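Uncharacterized protein (Vibrio parahaemolyticus, PDB 1ZBP) is of unknown function but belongs to the ImpE family, which suggests a possible role linked to type VI secretion. Local coordinates at residues 101-106 against 120-125; 105-110 against 149-154; 206-211 against 250-255; 215-218 against 222-225; 226-229 against 234-237. All coordinates share one frame; numbering follows the deposited sequence.

Contacts 1 and 2 share V105 and S106 on helix 98-113 and have centres about 6 Å apart: the helix packs on helix 116-129 in contact 1 and on the 149-154 loop in contact 2. That loop also meets the hairpin of contact 5, whose centre is about 11 Å from that of contact 2, while V234 of contact 5 packs on S120 and A123 of contact 1. Contact 4 leads directly into the first hairpin strand. The centre of contact 3 lies about 7 Å from that of the chain; Y210 joins it to contact 5 through W226, and the T209 hydroxyl bonds to Q218 O of contact 4. No active site is known, so none of the contacts can be assigned to one.

Contact 1. Residues 101-106 against 120-125; sequences TKSLVS and SELALQ
L122 reaches across from helix 116-129 and divides its two methyl groups between S103 and S106, one turn apart on helix 98-113. CD1 takes the later turn. It lies 3.6 Å from the carbonyl carbon of S106, S106 C, and 3.9 Å from S106 CB, so it meets backbone as much as side chain. CD2 takes the earlier turn and stands 4.1 Å from S103 CB. These are van der Waals contacts made by carbon atoms; no hydrogen bond joins the two segments.

The fork is aimed by the first torsion of L122, which sets CG beside its own backbone N and opposite the carbonyl carbon (chi1 -75°). With both serines directing CB at the partner helix and carrying only a small side chain, the leucine can come close to the backbone beneath, and the helices approach to 6.3 Å between S103 CA and L122 CA. The hydroxyls do not take part in this contact: S103 OG turns back to a weak hydrogen bond with E99 O in its own helix.

Around these contacts, I126, one turn on from L122, touches S103 and L104, and L122 CD1 also packs on F107 N. The two helices follow each other in the chain as a helical hairpin. On other faces, L104 and T101 pack on strand 91-92, whereas A123 covers V234 of the hairpin formed by strands 224-228 and 235-239.

Contact 2. Residues 105-110 against 149-154; sequences VSFNLS and DDRLGG
F107 and R151 meet because both side chains leave with CG opposite the backbone N (chi1 177° and 155°), after which the arginine bends at chi2 (105°) and chi3 to fold its NE back toward helix 98-113. Within the contact, F107 CE1 lies 3.9 Å from R151 NE, near the plane of the guanidinium and at its edge. The ring and guanidinium planes stand steeply to one another. Another carbon of the ring, F107 CE2, lies 4.1 Å from D150 O in the loop backbone.

N108 comes from the next position on the helix and lays its amide oxygen over one face of the guanidinium. N108 OD1 is only 2.7 Å from R151 NE, yet the angle is too poor for this close approach to be a hydrogen bond. The charge of R151 has its firm partner in D212, through a salt bridge from NH2.

The 149-154 segment connects strand 140-147 to strand 155-159 and starts with an Asx turn. D149 OD2 accepts from R151 N at 2.8 Å, met from above the carboxylate plane, and from L152 N at 2.9 Å through its anti lone pair. Two bonds on one oxygen thus fix the backbone from which R151 springs. On the helix, S110 OG donates to S106 O, an oxygen also held by S110 N from the opposite face of its plane, while F107 packs on A123 and N108 on F84.

Contact 3. Residues 206-211 against 250-255; sequences MPMTYV and LPISDL
Apolar contact between the selenomethionine M208 and I252 carries this pairing. The methyl group does most of the touching: M208 CE lies 3.4 Å from I252 CG1 and 3.5 Å from I252 CG2, so it sits at the fork of the isoleucine. Further back, M208 CG is 3.7 Å from I252 CG2, and the selenium is close to both branches. A bend at chi2 (49°) lets the selenomethionine present CG, SE and CE along I252, with the two side chains crossing at a slant.

Backbone hydrogen bonds shape the isoleucine side. D254 N donates to P251 O at 2.8 Å and L255 N to I252 O at 2.9 Å, closing a short 3-10 turn immediately after strand 248-251. M208 lies just past the end of strand 202-207, and its backbone still bonds to V188.

Further along the same segment, polar side chains find other partners: T209 OG1 bonds to Q218 O, and Y210 OH to D147.

Strands 202-207 and 248-251 are the outermost strands of the eight-stranded antiparallel sheet, yet the residues following them meet here. M208 and I252 both pack on I178 of strand 173-178, consistent with a strongly curled sheet, while I252 also touches W243 of strand 242-245.

Contact 4. Residues 215-218 against 222-225; sequences SDAQ and RETD
R222 N donates to A217 O over 2.7 Å (N-H...O angle 157°), approaching nearly in line with the carbonyl, and this single backbone bond, from R222 back to the residue five positions earlier, wraps the chain round after the short helix 216-219.

The side chains meet beside it. E223 places CG between its backbone N and carbonyl carbon (chi1 79°), and the extended chain then runs past A217, with E223 CG 3.8 Å and E223 OE1 3.6 Å from A217 CB. The other carboxylate oxygen, E223 OE2, is 3.8 Å from Q218 NE2, too far for a hydrogen bond. That amide nitrogen also lies 4.1 Å from D225 CB; the Q218 amide and D225 carboxylate planes are almost parallel, 11° apart. The R222 side chain runs away from the helix and bonds through its guanidinium to L8 O.

What holds the Q218 amide is its oxygen. Q218 OE1 takes S215 N at 2.9 Å, from above the carbonyl plane, and E214 N as a second donor. In return, Q218 N donates to S215 OG at 3.1 Å. These reciprocal bonds make S215 and Q218 a capping box at the N-terminus of helix 216-219, a motif typical of helix starts, here followed within a few residues by strand 224-228.

Contact 5. Residues 226-229 against 234-237; sequences WKQI and VYLG
I229 N and V234 O form the straightest bond between these strands, 3.1 Å long with an N-H...O angle of 171°, and it closes the end of the hairpin next to the turn. The second backbone bond runs the other way, from L236 N to K227 O at 3.1 Å. Two further donors of 234-237 turn to the 149-154 loop: Y235 N is satisfied by D150 OD1, and G237 N more weakly by D149 OD1.

Q228 and Y235, a non-hydrogen-bonded pair, lie alongside each other and point the same way, the amide nearly parallel to the phenol ring (18° between planes). Q228 CB packs 3.4 Å from Y235 CE1. At their ends Q228 NE2 and Y235 OH come to 3.3 Å, but the angle is wrong for a hydrogen bond; the amide nitrogen donates instead to K232 O in the turn. W226, on the same face, has CE3 3.3 Å from L236 O and its six-membered ring against G237 CA.

The other contacts are apolar. I229 CD1 meets L236 CG at 3.6 Å, and I229 CG1 also packs on V234. Behind them M111 touches I229 and L236, while F107 and A123 cover V234. Antiparallel, with alternating faces and cross-strand side-chain pairs, strands 224-228 and 235-239 form a two-stranded beta hairpin, one side of which rests on helices 98-113 and 116-129.

Contact 1. Residues 101-106 against 120-125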
# COMPACT_ATOMS: atom_id res chain seq x y z
N THR A 101 -0.75 -11.42 -15.69
CA THR A 101 -1.64 -10.34 -15.33
C THR A 101 -3.06 -10.89 -15.22
O THR A 101 -3.83 -10.47 -14.35
CB THR A 101 -1.59 -9.22 -16.38
OG1 THR A 101 -0.26 -8.70 -16.45
CG2 THR A 101 -2.55 -8.10 -16.02
N LYS A 102 -3.39 -11.82 -16.10
CA LYS A 102 -4.71 -12.44 -16.07
C LYS A 102 -4.85 -13.24 -14.78
O LYS A 102 -5.85 -13.13 -14.07
CB LYS A 102 -4.91 -13.37 -17.28
CG LYS A 102 -5.90 -12.84 -18.32
CD LYS A 102 -6.25 -13.90 -19.39
CE LYS A 102 -6.90 -15.15 -18.78
NZ LYS A 102 -8.25 -14.90 -18.18
N SER A 103 -3.83 -14.03 -14.46
CA SER A 103 -3.85 -14.82 -13.24
C SER A 103 -4.07 -13.95 -11.99
O SER A 103 -4.86 -14.32 -11.11
CB SER A 103 -2.55 -15.62 -13.11
OG SER A 103 -2.40 -16.54 -14.17
N LEU A 104 -3.40 -12.80 -11.91
CA LEU A 104 -3.55 -11.90 -10.75
C LEU A 104 -4.97 -11.36 -10.59
O LEU A 104 -5.49 -11.31 -9.47
CB LEU A 104 -2.56 -10.73 -10.84
CG LEU A 104 -1.16 -10.88 -10.22
CD1 LEU A 104 -1.28 -11.16 -8.72
CD2 LEU A 104 -0.41 -12.00 -10.90
N VAL A 105 -5.59 -10.94 -11.69
CA VAL A 105 -6.95 -10.43 -11.65
C VAL A 105 -7.95 -11.56 -11.37
O VAL A 105 -8.89 -11.38 -10.60
CB VAL A 105 -7.32 -9.71 -12.97
CG1 VAL A 105 -6.36 -8.55 -13.24
CG2 VAL A 105 -7.29 -10.68 -14.12
N SER A 106 -7.73 -12.73 -11.97
CA SER A 106 -8.62 -13.89 -11.76
C SER A 106 -8.54 -14.36 -10.31
O SER A 106 -9.51 -14.94 -9.78
CB SER A 106 -8.26 -15.05 -12.69
OG SER A 106 -8.64 -14.80 -14.05
N SER A 120 -6.58 -21.31 -4.80
CA SER A 120 -5.54 -22.22 -4.35
C SER A 120 -4.67 -22.63 -5.52
O SER A 120 -3.46 -22.83 -5.37
CB SER A 120 -6.17 -23.47 -3.73
OG SER A 120 -5.19 -24.37 -3.23
N GLU A 121 -5.28 -22.75 -6.70
CA GLU A 121 -4.55 -23.13 -7.91
C GLU A 121 -3.80 -21.96 -8.50
O GLU A 121 -2.66 -22.10 -8.95
CB GLU A 121 -5.53 -23.69 -8.95
CG GLU A 121 -5.98 -25.12 -8.72
CD GLU A 121 -4.99 -26.15 -9.26
OE1 GLU A 121 -3.84 -26.20 -8.76
OE2 GLU A 121 -5.38 -26.91 -10.18
N LEU A 122 -4.44 -20.79 -8.50
CA LEU A 122 -3.83 -19.58 -9.04
C LEU A 122 -2.65 -19.12 -8.20
O LEU A 122 -1.64 -18.69 -8.72
CB LEU A 122 -4.88 -18.46 -9.12
CG LEU A 122 -5.87 -18.63 -10.27
CD1 LEU A 122 -7.01 -17.64 -10.12
CD2 LEU A 122 -5.14 -18.44 -11.58
N ALA A 123 -2.80 -19.23 -6.88
CA ALA A 123 -1.73 -18.83 -5.98
C ALA A 123 -0.46 -19.63 -6.28
O ALA A 123 0.61 -19.05 -6.45
CB ALA A 123 -2.17 -19.04 -4.54
N LEU A 124 -0.60 -20.95 -6.37
CA LEU A 124 0.55 -21.82 -6.64
C LEU A 124 1.18 -21.55 -8.00
O LEU A 124 2.41 -21.58 -8.13
CB LEU A 124 0.12 -23.30 -6.55
CG LEU A 124 -0.29 -23.79 -5.15
CD1 LEU A 124 -1.07 -25.09 -5.27
CD2 LEU A 124 0.95 -23.97 -4.29
N GLN A 125 0.35 -21.28 -9.01
CA GLN A 125 0.85 -20.99 -10.37
C GLN A 125 1.66 -19.69 -10.39
O GLN A 125 2.74 -19.63 -10.98
CB GLN A 125 -0.33 -20.89 -11.36
CG GLN A 125 -1.15 -22.18 -11.50
CD GLN A 125 -2.29 -22.07 -12.52
OE1 GLN A 125 -3.19 -21.24 -12.39
NE2 GLN A 125 -2.25 -22.93 -13.54

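Contact 2. Residues 105-110 against 149-154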
# COMPACT_ATOMS: atom_id res chain seq x y z
N VAL A 105 -5.59 -10.94 -11.69
CA VAL A 105 -6.95 -10.43 -11.65
C VAL A 105 -7.95 -11.56 -11.37
O VAL A 105 -8.89 -11.38 -10.60
CB VAL A 105 -7.32 -9.71 -12.97
CG1 VAL A 105 -6.36 -8.55 -13.24
CG2 VAL A 105 -7.29 -10.68 -14.12
N SER A 106 -7.73 -12.73 -11.97
CA SER A 106 -8.62 -13.89 -11.76
C SER A 106 -8.54 -14.36 -10.31
O SER A 106 -9.51 -14.94 -9.78
CB SER A 106 -8.26 -15.05 -12.69
OG SER A 106 -8.64 -14.80 -14.05
N PHE A 107 -7.39 -14.13 -9.66
CA PHE A 107 -7.18 -14.50 -8.26
C PHE A 107 -8.19 -13.74 -7.41
O PHE A 107 -8.88 -14.33 -6.57
CB PHE A 107 -5.74 -14.16 -7.82
CG PHE A 107 -5.45 -14.46 -6.36
CD1 PHE A 107 -5.95 -13.63 -5.35
CD2 PHE A 107 -4.68 -15.56 -6.00
CE1 PHE A 107 -5.68 -13.90 -4.00
CE2 PHE A 107 -4.42 -15.84 -4.65
CZ PHE A 107 -4.92 -15.01 -3.65
N ASN A 108 -8.31 -12.43 -7.63
CA ASN A 108 -9.26 -11.62 -6.87
C ASN A 108 -10.69 -11.92 -7.29
O ASN A 108 -11.60 -11.95 -6.45
CB ASN A 108 -8.97 -10.13 -7.04
CG ASN A 108 -7.73 -9.70 -6.30
OD1 ASN A 108 -7.64 -9.83 -5.07
ND2 ASN A 108 -6.75 -9.17 -7.03
N LEU A 109 -10.90 -12.15 -8.58
CA LEU A 109 -12.24 -12.47 -9.09
C LEU A 109 -12.76 -13.74 -8.43
O LEU A 109 -13.96 -13.88 -8.21
CB LEU A 109 -12.21 -12.64 -10.61
CG LEU A 109 -12.31 -11.33 -11.39
CD1 LEU A 109 -12.07 -11.55 -12.88
CD2 LEU A 109 -13.69 -10.73 -11.15
N SER A 110 -11.85 -14.66 -8.10
CA SER A 110 -12.22 -15.90 -7.44
C SER A 110 -12.37 -15.69 -5.94
O SER A 110 -13.17 -16.36 -5.29
CB SER A 110 -11.17 -16.99 -7.69
OG SER A 110 -11.17 -17.43 -9.03
N ASP A 149 2.14 -12.23 2.48
CA ASP A 149 0.79 -12.21 1.92
C ASP A 149 0.77 -13.03 0.62
O ASP A 149 1.69 -12.92 -0.19
CB ASP A 149 0.42 -10.77 1.60
CG ASP A 149 -1.03 -10.60 1.20
OD1 ASP A 149 -1.90 -10.50 2.10
OD2 ASP A 149 -1.31 -10.57 -0.01
N ASP A 150 -0.27 -13.84 0.41
CA ASP A 150 -0.35 -14.65 -0.82
C ASP A 150 -0.94 -13.93 -2.02
O ASP A 150 -0.83 -14.41 -3.15
CB ASP A 150 -1.13 -15.93 -0.56
CG ASP A 150 -0.32 -16.96 0.16
OD1 ASP A 150 -0.91 -17.70 0.99
OD2 ASP A 150 0.91 -17.04 -0.09
N ARG A 151 -1.56 -12.78 -1.78
CA ARG A 151 -2.14 -12.00 -2.87
C ARG A 151 -1.01 -11.20 -3.54
O ARG A 151 -0.86 -11.20 -4.77
CB ARG A 151 -3.22 -11.05 -2.32
CG ARG A 151 -3.46 -9.81 -3.17
CD ARG A 151 -4.76 -9.91 -3.95
NE ARG A 151 -5.87 -10.17 -3.05
CZ ARG A 151 -6.23 -9.35 -2.07
NH1 ARG A 151 -5.56 -8.23 -1.89
NH2 ARG A 151 -7.23 -9.67 -1.26
N LEU A 152 -0.20 -10.53 -2.72
CA LEU A 152 0.91 -9.72 -3.24
C LEU A 152 2.09 -10.57 -3.73
O LEU A 152 2.70 -10.24 -4.75
CB LEU A 152 1.38 -8.73 -2.16
CG LEU A 152 0.81 -7.31 -2.21
CD1 LEU A 152 -0.55 -7.28 -2.90
CD2 LEU A 152 0.75 -6.75 -0.80
N GLY A 153 2.41 -11.64 -3.01
CA GLY A 153 3.50 -12.52 -3.38
C GLY A 153 4.83 -11.86 -3.69
O GLY A 153 5.48 -11.31 -2.81
N GLY A 154 5.26 -11.92 -4.95
CA GLY A 154 6.52 -11.31 -5.30
C GLY A 154 6.32 -9.91 -5.86
O GLY A 154 7.10 -9.47 -6.71

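Contact 3. Residues 206-211 against 250-255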
# COMPACT_ATOMS: atom_id res chain seq x y z
N MSE A 206 4.08 4.01 -1.27
CA MSE A 206 3.80 2.59 -1.11
C MSE A 206 2.84 2.39 0.06
O MSE A 206 3.11 2.84 1.17
CB MSE A 206 5.10 1.84 -0.80
CG MSE A 206 4.91 0.36 -0.56
SE MSE A 206 6.52 -0.67 -0.31
CE MSE A 206 7.03 -0.96 -2.16
N PRO A 207 1.69 1.74 -0.19
CA PRO A 207 0.80 1.55 0.95
C PRO A 207 1.55 0.61 1.91
O PRO A 207 2.00 -0.45 1.52
CB PRO A 207 -0.46 0.94 0.32
CG PRO A 207 0.06 0.23 -0.88
CD PRO A 207 1.09 1.22 -1.42
N MSE A 208 1.69 1.05 3.16
CA MSE A 208 2.40 0.32 4.20
C MSE A 208 1.55 -0.75 4.90
O MSE A 208 2.06 -1.51 5.72
CB MSE A 208 2.92 1.33 5.24
CG MSE A 208 4.40 1.27 5.56
SE MSE A 208 5.60 1.22 4.02
CE MSE A 208 7.22 0.80 5.02
N THR A 209 0.26 -0.81 4.57
CA THR A 209 -0.66 -1.77 5.19
C THR A 209 -1.38 -2.61 4.13
O THR A 209 -1.50 -2.18 2.99
CB THR A 209 -1.71 -1.03 6.04
OG1 THR A 209 -2.40 -1.96 6.87
CG2 THR A 209 -2.71 -0.34 5.14
N TYR A 210 -1.85 -3.80 4.49
CA TYR A 210 -2.56 -4.62 3.52
C TYR A 210 -3.91 -4.04 3.13
O TYR A 210 -4.50 -3.29 3.90
CB TYR A 210 -2.74 -6.05 4.05
CG TYR A 210 -1.44 -6.80 4.10
CD1 TYR A 210 -0.71 -7.04 2.93
CD2 TYR A 210 -0.90 -7.20 5.31
CE1 TYR A 210 0.53 -7.66 2.97
CE2 TYR A 210 0.34 -7.81 5.36
CZ TYR A 210 1.04 -8.04 4.20
OH TYR A 210 2.25 -8.67 4.27
N VAL A 211 -4.40 -4.40 1.95
CA VAL A 211 -5.67 -3.88 1.45
C VAL A 211 -6.89 -4.35 2.25
O VAL A 211 -7.89 -3.62 2.35
CB VAL A 211 -5.84 -4.21 -0.07
CG1 VAL A 211 -6.13 -5.69 -0.27
CG2 VAL A 211 -6.94 -3.35 -0.66
N LEU A 250 10.24 -10.01 8.23
CA LEU A 250 10.62 -8.63 8.53
C LEU A 250 9.47 -7.68 8.26
O LEU A 250 8.88 -7.69 7.19
CB LEU A 250 11.81 -8.19 7.66
CG LEU A 250 12.26 -6.73 7.78
CD1 LEU A 250 13.07 -6.56 9.06
CD2 LEU A 250 13.10 -6.31 6.56
N PRO A 251 9.09 -6.87 9.27
CA PRO A 251 7.99 -5.93 9.04
C PRO A 251 8.47 -4.84 8.09
O PRO A 251 9.62 -4.41 8.15
CB PRO A 251 7.68 -5.41 10.45
CG PRO A 251 8.94 -5.63 11.21
CD PRO A 251 9.46 -6.95 10.69
N ILE A 252 7.60 -4.41 7.18
CA ILE A 252 7.99 -3.42 6.20
C ILE A 252 8.54 -2.16 6.86
O ILE A 252 9.45 -1.52 6.32
CB ILE A 252 6.81 -3.09 5.24
CG1 ILE A 252 7.35 -2.42 3.99
CG2 ILE A 252 5.77 -2.20 5.93
CD1 ILE A 252 8.26 -3.30 3.20
N SER A 253 8.03 -1.82 8.05
CA SER A 253 8.50 -0.64 8.75
C SER A 253 9.98 -0.72 9.15
O SER A 253 10.59 0.30 9.46
CB SER A 253 7.64 -0.37 9.99
OG SER A 253 7.86 -1.34 11.00
N ASP A 254 10.56 -1.91 9.14
CA ASP A 254 11.97 -2.03 9.50
C ASP A 254 12.83 -2.14 8.27
O ASP A 254 14.01 -2.47 8.37
CB ASP A 254 12.23 -3.25 10.38
CG ASP A 254 11.56 -3.15 11.72
OD1 ASP A 254 11.26 -2.02 12.16
OD2 ASP A 254 11.33 -4.22 12.33
N LEU A 255 12.25 -1.89 7.11
CA LEU A 255 13.00 -1.94 5.87
C LEU A 255 13.27 -0.51 5.40
O LEU A 255 12.33 0.26 5.19
CB LEU A 255 12.19 -2.69 4.80
CG LEU A 255 12.86 -2.80 3.43
CD1 LEU A 255 14.10 -3.68 3.53
CD2 LEU A 255 11.88 -3.38 2.42

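Contact 4. Residues 215-218 against 222-225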
# COMPACT_ATOMS: atom_id res chain seq x y z
N SER A 215 -9.60 -3.56 11.26
CA SER A 215 -9.63 -2.91 12.56
C SER A 215 -8.89 -1.59 12.49
O SER A 215 -8.18 -1.33 11.52
CB SER A 215 -8.99 -3.79 13.63
OG SER A 215 -7.60 -3.89 13.43
N ASP A 216 -9.05 -0.77 13.52
CA ASP A 216 -8.37 0.51 13.54
C ASP A 216 -6.88 0.34 13.78
O ASP A 216 -6.08 1.19 13.39
CB ASP A 216 -9.00 1.44 14.60
CG ASP A 216 -10.38 1.93 14.20
OD1 ASP A 216 -10.58 2.28 13.01
OD2 ASP A 216 -11.27 2.01 15.07
N ALA A 217 -6.50 -0.77 14.42
CA ALA A 217 -5.09 -1.04 14.67
C ALA A 217 -4.42 -1.48 13.37
O ALA A 217 -3.26 -1.20 13.14
CB ALA A 217 -4.93 -2.13 15.74
N GLN A 218 -5.17 -2.18 12.52
CA GLN A 218 -4.64 -2.64 11.24
C GLN A 218 -4.48 -1.45 10.27
O GLN A 218 -3.46 -1.31 9.59
CB GLN A 218 -5.58 -3.70 10.66
CG GLN A 218 -5.47 -5.04 11.40
CD GLN A 218 -6.76 -5.86 11.40
OE1 GLN A 218 -7.66 -5.64 10.58
NE2 GLN A 218 -6.84 -6.82 12.31
N ARG A 222 -0.57 -0.70 13.26
CA ARG A 222 -0.03 -0.99 14.59
C ARG A 222 -0.11 -2.46 14.98
O ARG A 222 0.04 -2.81 16.15
CB ARG A 222 -0.73 -0.11 15.64
CG ARG A 222 -0.27 1.36 15.56
CD ARG A 222 -1.15 2.29 16.38
NE ARG A 222 -0.63 3.65 16.38
CZ ARG A 222 -1.31 4.71 16.82
NH1 ARG A 222 -2.54 4.56 17.30
NH2 ARG A 222 -0.76 5.92 16.79
N GLU A 223 -0.35 -3.32 14.00
CA GLU A 223 -0.38 -4.75 14.25
C GLU A 223 -0.57 -5.48 12.93
O GLU A 223 -1.04 -4.90 11.95
CB GLU A 223 -1.48 -5.12 15.25
CG GLU A 223 -2.89 -5.20 14.70
CD GLU A 223 -3.85 -5.91 15.66
OE1 GLU A 223 -3.99 -5.45 16.83
OE2 GLU A 223 -4.48 -6.92 15.25
N THR A 224 -0.18 -6.74 12.92
CA THR A 224 -0.28 -7.57 11.73
C THR A 224 -1.01 -8.87 12.09
O THR A 224 -0.58 -9.60 12.98
CB THR A 224 1.12 -7.91 11.18
OG1 THR A 224 1.88 -6.71 11.00
CG2 THR A 224 1.02 -8.65 9.87
N ASP A 225 -2.12 -9.16 11.40
CA ASP A 225 -2.90 -10.37 11.65
C ASP A 225 -2.90 -11.20 10.36
O ASP A 225 -2.60 -10.68 9.28
CB ASP A 225 -4.34 -10.01 12.06
CG ASP A 225 -5.01 -11.10 12.90
OD1 ASP A 225 -4.47 -11.44 13.98
OD2 ASP A 225 -6.09 -11.62 12.51

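Contact 5. Residues 226-229 against 234-237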
# COMPACT_ATOMS: atom_id res chain seq x y z
N TRP A 226 -3.23 -12.48 10.46
CA TRP A 226 -3.26 -13.34 9.27
C TRP A 226 -4.51 -14.21 9.23
O TRP A 226 -4.73 -15.02 10.13
CB TRP A 226 -2.00 -14.22 9.23
CG TRP A 226 -0.74 -13.43 9.23
CD1 TRP A 226 -0.04 -13.01 10.31
CD2 TRP A 226 -0.10 -12.85 8.08
NE1 TRP A 226 1.00 -12.20 9.92
CE2 TRP A 226 0.98 -12.09 8.55
CE3 TRP A 226 -0.35 -12.91 6.70
CZ2 TRP A 226 1.82 -11.38 7.69
CZ3 TRP A 226 0.49 -12.20 5.85
CH2 TRP A 226 1.56 -11.45 6.35
N LYS A 227 -5.32 -14.05 8.20
CA LYS A 227 -6.52 -14.85 8.08
C LYS A 227 -6.34 -15.86 6.95
O LYS A 227 -5.91 -15.50 5.85
CB LYS A 227 -7.76 -13.99 7.79
CG LYS A 227 -8.25 -13.14 8.95
CD LYS A 227 -9.55 -12.41 8.60
CE LYS A 227 -10.03 -11.51 9.74
NZ LYS A 227 -10.20 -12.25 11.03
N GLN A 228 -6.64 -17.12 7.23
CA GLN A 228 -6.53 -18.17 6.23
C GLN A 228 -7.83 -18.19 5.43
O GLN A 228 -8.91 -18.05 6.00
CB GLN A 228 -6.28 -19.52 6.90
CG GLN A 228 -6.30 -20.69 5.94
CD GLN A 228 -6.05 -22.02 6.65
OE1 GLN A 228 -6.52 -22.24 7.77
NE2 GLN A 228 -5.34 -22.92 5.98
N ILE A 229 -7.72 -18.35 4.12
CA ILE A 229 -8.88 -18.38 3.24
C ILE A 229 -9.90 -19.43 3.70
O ILE A 229 -10.80 -19.14 4.49
CB ILE A 229 -8.47 -18.67 1.77
CG1 ILE A 229 -7.41 -17.66 1.33
CG2 ILE A 229 -9.68 -18.61 0.85
CD1 ILE A 229 -7.80 -16.20 1.58
N VAL A 234 -3.50 -20.55 1.41
CA VAL A 234 -3.57 -19.16 0.98
C VAL A 234 -3.87 -18.28 2.20
O VAL A 234 -4.97 -18.35 2.77
CB VAL A 234 -4.68 -18.95 -0.07
CG1 VAL A 234 -4.69 -17.51 -0.55
CG2 VAL A 234 -4.47 -19.90 -1.23
N TYR A 235 -2.90 -17.46 2.60
CA TYR A 235 -3.05 -16.57 3.75
C TYR A 235 -2.98 -15.10 3.33
O TYR A 235 -1.99 -14.66 2.74
CB TYR A 235 -1.96 -16.88 4.78
CG TYR A 235 -2.00 -18.29 5.30
CD1 TYR A 235 -2.83 -18.64 6.37
CD2 TYR A 235 -1.23 -19.30 4.71
CE1 TYR A 235 -2.90 -19.96 6.83
CE2 TYR A 235 -1.30 -20.62 5.16
CZ TYR A 235 -2.13 -20.94 6.21
OH TYR A 235 -2.20 -22.24 6.66
N LEU A 236 -4.03 -14.34 3.63
CA LEU A 236 -4.04 -12.92 3.29
C LEU A 236 -3.55 -12.16 4.50
O LEU A 236 -3.41 -12.73 5.56
CB LEU A 236 -5.44 -12.45 2.92
CG LEU A 236 -6.05 -13.09 1.68
CD1 LEU A 236 -7.35 -12.35 1.34
CD2 LEU A 236 -5.09 -13.02 0.50
N GLY A 237 -3.29 -10.87 4.36
CA GLY A 237 -2.79 -10.12 5.50
C GLY A 237 -3.72 -9.03 5.98
O GLY A 237 -4.67 -8.66 5.29